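Local coordinates for glutaredoxin related protein (Sulfolobus solfataricus, PDB 4MNN), which probably catalyses thiol-disulfide exchange in proteins, as an atypical protein disulfide oxidoreductase of the glutaredoxin family with a thioredoxin fold, at residues E134-A138 against T139-E143. Residues are numbered along the deposited sequence; the frame is centred on the assembly and turned at random.
Sequences EIYDA and TEYEE
D137 closes the end of its strand by bending its carboxylate onto the backbone and side chain of T139, two residues on. Its CB lies 4.1 Å from CB of E140, a loose contact between the first carbons of the two side chains. CG stands anti to the backbone N (chi1 176°), which turns the carboxylate forward along the chain. OD1 takes two good donors. The T139 N-H reaches its anti side at 2.9 Å from N to OD1, closing an Asx turn, while the T139 hydroxyl gives a short bond from the syn side, 2.5 Å from OG1 to OD1; both stand out of the carboxylate plane, the hydroxyl by 31°. The E140 N-H adds a weak bond. At the tip, OD2 accepts a bond from a water whose oxygen lies 2.6 Å from OD2 and which also donates to T139 OG1. Aspartate suits this place because its short arm brings one oxygen to N-H groups just ahead, and threonine because its hydroxyl can join the grip. In the thioredoxin fold this is the passage from parallel strand 131-137 into helix 142-147; its side chains rest on T108 and P109, the residues that lead to the C111-C114 disulfide. The backbone makes a type I turn: D137 O receives E140 N at 3.0 Å from above its carbonyl plane, and Y141 N at 2.8 Å in a nearly straight bond. Without the carboxylate, as with an alanine here, the T139 N-H and hydroxyl would probably lose their shared acceptor and the bridging water one of its two partners. Alongside, the Y136 ring offers its edge, CD2, to CB of Y141 at 4.1 Å, the side chains crossing at about a right angle. Y63 stacks on Y136 and meets Y141 edge-to-face, and the Y141 hydroxyl, carried at the far end of its ring, hydrogen-bonds P48 O.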
loop_
_atom_site.group_PDB
_atom_site.type_symbol
_atom_site.label_atom_id
_atom_site.label_comp_id
_atom_site.label_asym_id
_atom_site.label_seq_id
_atom_site.Cartn_x
_atom_site.Cartn_y
_atom_site.Cartn_z
ATOM N N GLU A 134 -2.793 6.425 -1.278
ATOM C CA GLU A 134 -2.046 6.506 -0.017
ATOM C C GLU A 134 -2.825 5.682 0.979
ATOM O O GLU A 134 -4.067 5.775 1.015
ATOM C CB GLU A 134 -1.945 7.962 0.458
ATOM C CG GLU A 134 -1.005 8.772 -0.481
ATOM C CD GLU A 134 -0.920 10.249 -0.146
ATOM O OE1 GLU A 134 -1.947 10.950 -0.226
ATOM O OE2 GLU A 134 0.185 10.696 0.190
ATOM N N ILE A 135 -2.124 4.879 1.777
ATOM C CA ILE A 135 -2.785 4.043 2.784
ATOM C C ILE A 135 -2.288 4.553 4.108
ATOM O O ILE A 135 -1.118 4.851 4.228
ATOM C CB ILE A 135 -2.345 2.571 2.693
ATOM C CG1 ILE A 135 -2.326 2.113 1.229
ATOM C CG2 ILE A 135 -3.271 1.710 3.577
ATOM C CD1 ILE A 135 -3.665 2.119 0.540
ATOM N N TYR A 136 -3.175 4.662 5.094
ATOM C CA TYR A 136 -2.778 5.136 6.422
ATOM C C TYR A 136 -3.198 4.186 7.515
ATOM O O TYR A 136 -4.353 3.810 7.569
ATOM C CB TYR A 136 -3.447 6.470 6.758
ATOM C CG TYR A 136 -3.044 7.618 5.869
ATOM C CD1 TYR A 136 -3.663 7.825 4.623
ATOM C CD2 TYR A 136 -2.041 8.502 6.275
ATOM C CE1 TYR A 136 -3.298 8.894 3.800
ATOM C CE2 TYR A 136 -1.656 9.574 5.453
ATOM C CZ TYR A 136 -2.289 9.764 4.226
ATOM O OH TYR A 136 -1.907 10.817 3.422
ATOM N N ASP A 137 -2.254 3.809 8.376
ATOM C CA ASP A 137 -2.558 3.011 9.565
ATOM C C ASP A 137 -3.084 4.104 10.536
ATOM O O ASP A 137 -2.321 4.949 11.040
ATOM C CB ASP A 137 -1.300 2.374 10.156
ATOM C CG ASP A 137 -1.580 1.601 11.470
ATOM O OD1 ASP A 137 -2.520 1.943 12.207
ATOM O OD2 ASP A 137 -0.833 0.666 11.794
ATOM N N ALA A 138 -4.396 4.102 10.735
ATOM C CA ALA A 138 -5.077 5.086 11.563
ATOM C C ALA A 138 -4.642 5.108 13.027
ATOM O O ALA A 138 -4.902 6.099 13.722
ATOM C CB ALA A 138 -6.588 4.850 11.468
ATOM N N THR A 139 -4.029 4.016 13.503
ATOM C CA THR A 139 -3.557 3.969 14.899
ATOM C C THR A 139 -2.251 4.720 15.035
ATOM O O THR A 139 -1.921 5.264 16.103
ATOM C CB THR A 139 -3.332 2.495 15.401
ATOM O OG1 THR A 139 -2.238 1.877 14.696
ATOM C CG2 THR A 139 -4.597 1.695 15.200
ATOM N N GLU A 140 -1.509 4.770 13.940
ATOM C CA GLU A 140 -0.209 5.439 13.919
ATOM C C GLU A 140 -0.375 6.884 13.457
ATOM O O GLU A 140 0.161 7.814 14.068
ATOM C CB GLU A 140 0.720 4.660 12.961
ATOM C CG GLU A 140 2.141 5.190 12.846
ATOM C CD GLU A 140 2.864 5.141 14.173
ATOM O OE1 GLU A 140 2.746 4.111 14.861
ATOM O OE2 GLU A 140 3.540 6.122 14.511
ATOM N N TYR A 141 -1.125 7.092 12.378
ATOM C CA TYR A 141 -1.341 8.451 11.868
ATOM C C TYR A 141 -2.684 8.988 12.363
ATOM O O TYR A 141 -3.639 9.196 11.583
ATOM C CB TYR A 141 -1.263 8.444 10.336
ATOM C CG TYR A 141 0.168 8.326 9.842
ATOM C CD1 TYR A 141 0.880 7.127 9.951
ATOM C CD2 TYR A 141 0.811 9.423 9.283
ATOM C CE1 TYR A 141 2.199 7.037 9.496
ATOM C CE2 TYR A 141 2.140 9.353 8.825
ATOM C CZ TYR A 141 2.823 8.167 8.921
ATOM O OH TYR A 141 4.103 8.099 8.410
ATOM N N GLU A 142 -2.754 9.206 13.682
ATOM C CA GLU A 142 -3.995 9.692 14.322
ATOM C C GLU A 142 -4.484 11.066 13.861
ATOM O O GLU A 142 -5.688 11.313 13.799
ATOM C CB GLU A 142 -3.811 9.700 15.842
ATOM C CG GLU A 142 -3.233 8.382 16.357
ATOM C CD GLU A 142 -3.060 8.360 17.868
ATOM O OE1 GLU A 142 -4.030 8.062 18.571
ATOM O OE2 GLU A 142 -1.955 8.643 18.344
ATOM N N GLU A 143 -3.568 11.961 13.538
ATOM C CA GLU A 143 -3.983 13.280 13.081
ATOM C C GLU A 143 -4.703 13.201 11.743
ATOM O O GLU A 143 -5.731 13.877 11.518
ATOM C CB GLU A 143 -2.762 14.196 12.962
ATOM C CG GLU A 143 -2.151 14.558 14.309
ATOM C CD GLU A 143 -0.890 15.424 14.162
ATOM O OE1 GLU A 143 -0.996 16.551 13.616
ATOM O OE2 GLU A 143 0.197 14.968 14.590
HETATM O O HOH W 1 -0.379 -0.110 14.261
#